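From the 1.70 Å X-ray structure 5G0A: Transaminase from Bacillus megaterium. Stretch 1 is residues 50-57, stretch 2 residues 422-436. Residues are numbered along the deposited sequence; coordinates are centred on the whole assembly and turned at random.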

ATOM      1  N   THR B  50     -41.901 -13.819 -25.927  1.00 36.49           N
ATOM      2  CA  THR B  50     -42.267 -12.823 -24.887  1.00 36.42           C
ATOM      3  C   THR B  50     -41.411 -11.559 -25.053  1.00 36.73           C
ATOM      4  O   THR B  50     -40.195 -11.656 -25.214  1.00 35.69           O
ATOM      5  CB  THR B  50     -42.064 -13.397 -23.462  1.00 40.42           C
ATOM      6  OG1 THR B  50     -42.912 -14.534 -23.267  1.00 42.14           O
ATOM      7  CG2 THR B  50     -42.357 -12.358 -22.344  1.00 39.07           C
ATOM      8  N   ARG B  51     -42.052 -10.390 -25.017  1.00 34.55           N
ATOM      9  CA  ARG B  51     -41.374  -9.110 -25.232  1.00 35.78           C
ATOM     10  C   ARG B  51     -41.338  -8.328 -23.935  1.00 32.93           C
ATOM     11  O   ARG B  51     -42.334  -8.261 -23.216  1.00 33.77           O
ATOM     12  CB  ARG B  51     -42.084  -8.275 -26.295  1.00 37.54           C
ATOM     13  CG  ARG B  51     -42.012  -8.818 -27.718  1.00 40.13           C
ATOM     14  CD  ARG B  51     -42.611  -7.782 -28.642  1.00 41.19           C
ATOM     15  NE  ARG B  51     -41.584  -7.047 -29.377  1.00 43.93           N
ATOM     16  CZ  ARG B  51     -41.591  -5.734 -29.593  1.00 46.30           C
ATOM     17  NH1 ARG B  51     -42.558  -4.960 -29.102  1.00 43.68           N
ATOM     18  NH2 ARG B  51     -40.603  -5.190 -30.290  1.00 45.91           N
ATOM     19  N   LEU B  52     -40.189  -7.723 -23.647  1.00 30.96           N
ATOM     20  CA  LEU B  52     -39.975  -7.007 -22.386  1.00 32.52           C
ATOM     21  C   LEU B  52     -39.496  -5.604 -22.719  1.00 32.31           C
ATOM     22  O   LEU B  52     -38.504  -5.441 -23.437  1.00 31.69           O
ATOM     23  CB  LEU B  52     -38.931  -7.728 -21.516  1.00 33.64           C
ATOM     24  CG  LEU B  52     -39.209  -9.194 -21.135  1.00 35.95           C
ATOM     25  CD1 LEU B  52     -37.988  -9.849 -20.504  1.00 37.81           C
ATOM     26  CD2 LEU B  52     -40.433  -9.321 -20.223  1.00 35.49           C
ATOM     27  N   LEU B  53     -40.218  -4.586 -22.251  1.00 29.09           N
ATOM     28  CA  LEU B  53     -39.803  -3.212 -22.495  1.00 27.75           C
ATOM     29  C   LEU B  53     -38.750  -2.844 -21.442  1.00 26.53           C
ATOM     30  O   LEU B  53     -38.999  -2.914 -20.237  1.00 28.07           O
ATOM     31  CB  LEU B  53     -41.018  -2.255 -22.407  1.00 28.27           C
ATOM     32  CG  LEU B  53     -40.709  -0.760 -22.498  1.00 29.53           C
ATOM     33  CD1 LEU B  53     -40.006  -0.380 -23.802  1.00 28.55           C
ATOM     34  CD2 LEU B  53     -42.005   0.046 -22.316  1.00 30.40           C
ATOM     35  N   ASP B  54     -37.555  -2.486 -21.904  1.00 28.65           N
ATOM     36  CA  ASP B  54     -36.405  -2.421 -21.005  1.00 27.95           C
ATOM     37  C   ASP B  54     -36.107  -0.985 -20.565  1.00 27.75           C
ATOM     38  O   ASP B  54     -35.387  -0.269 -21.251  1.00 27.57           O
ATOM     39  CB  ASP B  54     -35.174  -3.020 -21.713  1.00 28.43           C
ATOM     40  CG  ASP B  54     -33.950  -3.071 -20.811  1.00 29.74           C
ATOM     41  OD1 ASP B  54     -34.090  -2.928 -19.576  1.00 28.04           O
ATOM     42  OD2 ASP B  54     -32.849  -3.243 -21.359  1.00 28.71           O
ATOM     43  N   PHE B  55     -36.664  -0.563 -19.428  1.00 27.86           N
ATOM     44  CA  PHE B  55     -36.377   0.778 -18.934  1.00 27.13           C
ATOM     45  C   PHE B  55     -35.193   0.816 -17.953  1.00 27.92           C
ATOM     46  O   PHE B  55     -35.106   1.706 -17.096  1.00 28.24           O
ATOM     47  CB  PHE B  55     -37.645   1.510 -18.426  1.00 28.96           C
ATOM     48  CG  PHE B  55     -38.255   2.424 -19.453  1.00 28.34           C
ATOM     49  CD1 PHE B  55     -38.622   1.933 -20.708  1.00 28.48           C
ATOM     50  CD2 PHE B  55     -38.449   3.783 -19.184  1.00 29.65           C
ATOM     51  CE1 PHE B  55     -39.163   2.767 -21.680  1.00 30.92           C
ATOM     52  CE2 PHE B  55     -39.009   4.624 -20.147  1.00 29.32           C
ATOM     53  CZ  PHE B  55     -39.357   4.116 -21.400  1.00 29.14           C
ATOM     54  N   PHE B  56     -34.292  -0.162 -18.099  1.00 28.33           N
ATOM     55  CA  PHE B  56     -32.901  -0.015 -17.627  1.00 27.76           C
ATOM     56  C   PHE B  56     -31.956   0.297 -18.781  1.00 28.05           C
ATOM     57  O   PHE B  56     -30.809   0.707 -18.526  1.00 26.60           O
ATOM     58  CB  PHE B  56     -32.400  -1.278 -16.949  1.00 27.36           C
ATOM     59  CG  PHE B  56     -33.121  -1.607 -15.679  1.00 29.88           C
ATOM     60  CD1 PHE B  56     -32.750  -1.020 -14.482  1.00 31.31           C
ATOM     61  CD2 PHE B  56     -34.179  -2.513 -15.688  1.00 31.62           C
ATOM     62  CE1 PHE B  56     -33.422  -1.320 -13.309  1.00 31.86           C
ATOM     63  CE2 PHE B  56     -34.852  -2.828 -14.519  1.00 33.01           C
ATOM     64  CZ  PHE B  56     -34.474  -2.226 -13.324  1.00 33.84           C
ATOM     65  N   ASN B  57     -32.417   0.086 -20.029  1.00 27.11           N
ATOM     66  CA  ASN B  57     -31.551   0.178 -21.233  1.00 25.37           C
ATOM     67  C   ASN B  57     -30.295  -0.681 -20.961  1.00 26.23           C
ATOM     68  O   ASN B  57     -29.160  -0.260 -21.215  1.00 25.53           O
ATOM     69  CB  ASN B  57     -31.208   1.657 -21.547  1.00 28.10           C
ATOM     70  CG  ASN B  57     -30.763   1.889 -22.982  1.00 27.79           C
ATOM     71  OD1 ASN B  57     -29.791   2.599 -23.223  1.00 26.16           O
ATOM     72  ND2 ASN B  57     -31.498   1.322 -23.957  1.00 27.35           N
ATOM     73  N   ILE B 422     -40.843  -2.746  -6.581  1.00 41.99           N
ATOM     74  CA  ILE B 422     -41.344  -2.023  -7.747  1.00 40.47           C
ATOM     75  C   ILE B 422     -41.038  -2.798  -9.030  1.00 39.09           C
ATOM     76  O   ILE B 422     -41.921  -2.973  -9.880  1.00 36.50           O
ATOM     77  CB  ILE B 422     -40.779  -0.590  -7.795  1.00 39.12           C
ATOM     78  CG1 ILE B 422     -41.469   0.268  -6.721  1.00 39.66           C
ATOM     79  CG2 ILE B 422     -40.921   0.034  -9.182  1.00 40.07           C
ATOM     80  CD1 ILE B 422     -40.649   1.445  -6.239  1.00 41.01           C
ATOM     81  N   MET B 423     -39.799  -3.284  -9.144  1.00 40.27           N
ATOM     82  CA  MET B 423     -39.371  -4.040 -10.332  1.00 39.76           C
ATOM     83  C   MET B 423     -40.243  -5.279 -10.533  1.00 40.26           C
ATOM     84  O   MET B 423     -40.741  -5.531 -11.633  1.00 40.17           O
ATOM     85  CB  MET B 423     -37.890  -4.431 -10.231  1.00 41.28           C
ATOM     86  CG  MET B 423     -37.372  -5.277 -11.395  1.00 43.55           C
ATOM     87  SD  MET B 423     -35.627  -5.709 -11.199  1.00 50.93           S
ATOM     88  CE  MET B 423     -35.738  -7.021  -9.986  1.00 51.64           C
ATOM     89  N   LYS B 424     -40.441  -6.039  -9.463  1.00 40.79           N
ATOM     90  CA  LYS B 424     -41.195  -7.292  -9.539  1.00 44.15           C
ATOM     91  C   LYS B 424     -42.634  -7.053  -9.989  1.00 42.41           C
ATOM     92  O   LYS B 424     -43.174  -7.823 -10.781  1.00 42.71           O
ATOM     93  CB  LYS B 424     -41.150  -8.026  -8.195  1.00 47.31           C
ATOM     94  CG  LYS B 424     -41.392  -9.521  -8.295  1.00 53.79           C
ATOM     95  CD  LYS B 424     -41.462 -10.179  -6.925  1.00 57.55           C
ATOM     96  CE  LYS B 424     -41.721 -11.675  -7.063  1.00 59.94           C
ATOM     97  NZ  LYS B 424     -42.304 -12.275  -5.827  1.00 60.58           N
ATOM     98  N   LYS B 425     -43.238  -5.963  -9.518  1.00 43.57           N
ATOM     99  CA  LYS B 425     -44.626  -5.646  -9.849  1.00 41.50           C
ATOM    100  C   LYS B 425     -44.772  -5.136 -11.279  1.00 43.35           C
ATOM    101  O   LYS B 425     -45.681  -5.548 -12.006  1.00 40.28           O
ATOM    102  CB  LYS B 425     -45.218  -4.638  -8.842  1.00 45.01           C
ATOM    103  CG  LYS B 425     -45.331  -5.146  -7.407  1.00 45.68           C
ATOM    104  CD  LYS B 425     -45.996  -6.516  -7.282  1.00 49.10           C
ATOM    105  CE  LYS B 425     -47.492  -6.451  -7.543  1.00 47.83           C
ATOM    106  NZ  LYS B 425     -48.117  -7.789  -7.367  1.00 48.86           N
ATOM    107  N   ALA B 426     -43.864  -4.259 -11.701  1.00 40.28           N
ATOM    108  CA  ALA B 426     -43.902  -3.755 -13.073  1.00 40.12           C
ATOM    109  C   ALA B 426     -43.735  -4.878 -14.111  1.00 38.81           C
ATOM    110  O   ALA B 426     -44.275  -4.785 -15.218  1.00 40.10           O
ATOM    111  CB  ALA B 426     -42.876  -2.652 -13.272  1.00 35.66           C
ATOM    112  N   LEU B 427     -43.031  -5.946 -13.737  1.00 40.48           N
ATOM    113  CA  LEU B 427     -42.791  -7.084 -14.641  1.00 41.55           C
ATOM    114  C   LEU B 427     -44.077  -7.784 -15.094  1.00 43.47           C
ATOM    115  O   LEU B 427     -44.168  -8.283 -16.218  1.00 42.97           O
ATOM    116  CB  LEU B 427     -41.839  -8.102 -13.996  1.00 43.71           C
ATOM    117  CG  LEU B 427     -41.270  -9.229 -14.874  1.00 47.14           C
ATOM    118  CD1 LEU B 427     -40.489  -8.688 -16.071  1.00 47.65           C
ATOM    119  CD2 LEU B 427     -40.407 -10.174 -14.050  1.00 47.83           C
ATOM    120  N   GLU B 428     -45.070  -7.820 -14.210  1.00 46.58           N
ATOM    121  CA  GLU B 428     -46.394  -8.340 -14.556  1.00 45.55           C
ATOM    122  C   GLU B 428     -46.989  -7.607 -15.759  1.00 43.74           C
ATOM    123  O   GLU B 428     -47.790  -8.178 -16.504  1.00 46.03           O
ATOM    124  CB  GLU B 428     -47.345  -8.219 -13.363  1.00 44.99           C
ATOM    125  CG  GLU B 428     -46.859  -8.898 -12.094  1.00 45.55           C
ATOM    126  CD  GLU B 428     -47.779  -8.650 -10.910  1.00 49.05           C
ATOM    127  OE1 GLU B 428     -48.897  -8.135 -11.120  1.00 49.11           O
ATOM    128  OE2 GLU B 428     -47.383  -8.972  -9.772  1.00 47.15           O
ATOM    129  N   LYS B 429     -46.597  -6.345 -15.935  1.00 41.59           N
ATOM    130  CA  LYS B 429     -47.020  -5.530 -17.074  1.00 41.60           C
ATOM    131  C   LYS B 429     -46.053  -5.600 -18.268  1.00 41.98           C
ATOM    132  O   LYS B 429     -46.172  -4.820 -19.220  1.00 41.04           O
ATOM    133  CB  LYS B 429     -47.232  -4.075 -16.629  1.00 45.95           C
ATOM    134  CG  LYS B 429     -48.344  -3.882 -15.597  1.00 48.88           C
ATOM    135  CD  LYS B 429     -49.734  -4.078 -16.192  1.00 51.03           C
ATOM    136  CE  LYS B 429     -50.141  -2.906 -17.079  1.00 57.78           C
ATOM    137  NZ  LYS B 429     -51.473  -3.094 -17.734  1.00 59.92           N
ATOM    138  N   GLY B 430     -45.109  -6.544 -18.205  1.00 39.30           N
ATOM    139  CA  GLY B 430     -44.076  -6.717 -19.235  1.00 37.52           C
ATOM    140  C   GLY B 430     -43.070  -5.575 -19.325  1.00 34.17           C
ATOM    141  O   GLY B 430     -42.514  -5.332 -20.396  1.00 33.23           O
ATOM    142  N   VAL B 431     -42.856  -4.868 -18.212  1.00 33.15           N
ATOM    143  CA  VAL B 431     -41.941  -3.726 -18.167  1.00 32.66           C
ATOM    144  C   VAL B 431     -40.818  -4.010 -17.179  1.00 33.01           C
ATOM    145  O   VAL B 431     -41.056  -4.545 -16.085  1.00 33.15           O
ATOM    146  CB  VAL B 431     -42.663  -2.396 -17.813  1.00 33.12           C
ATOM    147  CG1 VAL B 431     -41.667  -1.249 -17.642  1.00 33.19           C
ATOM    148  CG2 VAL B 431     -43.681  -2.030 -18.895  1.00 34.50           C
ATOM    149  N   LEU B 432     -39.584  -3.711 -17.604  1.00 33.46           N
ATOM    150  CA  LEU B 432     -38.407  -3.774 -16.727  1.00 33.15           C
ATOM    151  C   LEU B 432     -38.090  -2.362 -16.266  1.00 31.71           C
ATOM    152  O   LEU B 432     -37.699  -1.518 -17.065  1.00 30.13           O
ATOM    153  CB  LEU B 432     -37.191  -4.363 -17.485  1.00 32.83           C
ATOM    154  CG  LEU B 432     -37.381  -5.797 -18.011  1.00 33.43           C
ATOM    155  CD1 LEU B 432     -36.357  -6.163 -19.079  1.00 31.63           C
ATOM    156  CD2 LEU B 432     -37.312  -6.789 -16.855  1.00 36.33           C
ATOM    157  N   ILE B 433     -38.271  -2.097 -14.982  1.00 32.74           N
ATOM    158  CA  ILE B 433     -38.026  -0.759 -14.430  1.00 32.87           C
ATOM    159  C   ILE B 433     -37.777  -0.940 -12.947  1.00 33.02           C
ATOM    160  O   ILE B 433     -38.340  -1.855 -12.341  1.00 33.42           O
ATOM    161  CB  ILE B 433     -39.204   0.221 -14.721  1.00 33.60           C
ATOM    162  CG1 ILE B 433     -38.783   1.683 -14.531  1.00 32.62           C
ATOM    163  CG2 ILE B 433     -40.437  -0.129 -13.882  1.00 37.51           C
ATOM    164  CD1 ILE B 433     -39.676   2.697 -15.238  1.00 34.26           C
ATOM    165  N   GLY B 434     -36.910  -0.107 -12.381  1.00 32.25           N
ATOM    166  CA  GLY B 434     -36.504  -0.242 -10.986  1.00 31.22           C
ATOM    167  C   GLY B 434     -35.268   0.576 -10.688  1.00 30.22           C
ATOM    168  O   GLY B 434     -35.165   1.731 -11.115  1.00 30.96           O
ATOM    169  N   GLY B 435     -34.340  -0.013  -9.943  1.00 32.32           N
ATOM    170  CA  GLY B 435     -33.114   0.701  -9.561  1.00 33.07           C
ATOM    171  C   GLY B 435     -32.009  -0.197  -9.042  1.00 37.13           C
ATOM    172  O   GLY B 435     -32.215  -1.393  -8.809  1.00 39.68           O
ATOM    173  N   VAL B 436     -30.833   0.393  -8.854  1.00 35.66           N
ATOM    174  CA  VAL B 436     -29.668  -0.337  -8.334  1.00 36.29           C
ATOM    175  C   VAL B 436     -29.506  -0.153  -6.824  1.00 35.99           C
ATOM    176  O   VAL B 436     -28.996  -1.038  -6.125  1.00 33.79           O
ATOM    177  CB  VAL B 436     -28.381   0.083  -9.066  1.00 38.05           C
ATOM    178  CG1 VAL B 436     -28.491  -0.256 -10.539  1.00 42.78           C
ATOM    179  CG2 VAL B 436     -28.120   1.566  -8.924  1.00 39.91           C
TER
HETATM  180  O   HOH W   1     -43.850  -5.772 -22.896  1.00 40.10           O
HETATM  181  O   HOH W   2     -35.422   1.516 -14.223  1.00 28.84           O

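Stretch 2 enters the contact as a helix, turns, and then runs as a short strand parallel to stretch 1, with Val 431 bridging to Leu 53 and Leu 432 to Asp 54, burying 577 Å² summed over both sides. In the helix, Met 423 is the first residue to reach across. Its extended side chain (chi1 and chi2 both t) brings SD to 4.2 Å from CZ of Phe 56, with the sulfur oblique to the ring. One turn later, Leu 427 sends CD1 to 4.2 Å from CD2 of Leu 52, a small apolar contact for a residue otherwise largely exposed.

A type I turn from Leu 427 to Gly 430, closed by Gly 430 N donating to Leu 427 O at 2.8 Å, redirects the chain toward stretch 1. Gly 430 has a positive phi of 67°, which favours glycine, and its carbonyl begins the pairing: Leu 53 N donates to Gly 430 O at 3.0 Å, nearly linearly. Water 1 donates to Gly 430 O and to Arg 51 O, each at 2.9 Å, and so bridges the backbones where the strands come together.

Val 431 pairs with Leu 53, and their side chains lie on the same face of the sheet, CG2 of Val 431 being 4.3 Å from CD2 of Leu 53. Leu 432 forms the centre of the interface. Its N donates to Leu 53 O at 2.8 Å, and its O accepts from Phe 55 N at 2.8 Å, so its two backbone polar groups grip residues flanking Asp 54, as expected of parallel strands. Its side chain, on the same face as that of Asp 54, places CD1 3.9 Å from CB of Leu 52 and CB 4.0 Å from CD2 of Phe 56. The branched, apolar leucine thus fills a buried space between these two residues. Asp 54 is kept in place within its own stretch, where OD1 accepts from Phe 56 N at 3.1 Å.

Beyond the bridges, Ile 433 directs its CA-to-CB bond away, yet its CD1 lies 4.0 Å from CB of Phe 55. The Phe 56 ring follows the backbone: CZ is 3.4 Å from Gly 434 N, and CE1 3.7 Å from Gly 435 N, the last at the ring edge. Gly 434 leaves room for this ring; an ideal CB there would sit 3.3 Å from CZ of Phe 56. Gly 434 N donates to water 2 at 2.9 Å, and that water also lies 2.9 Å from Phe 55 O, adding a solvent-mediated link.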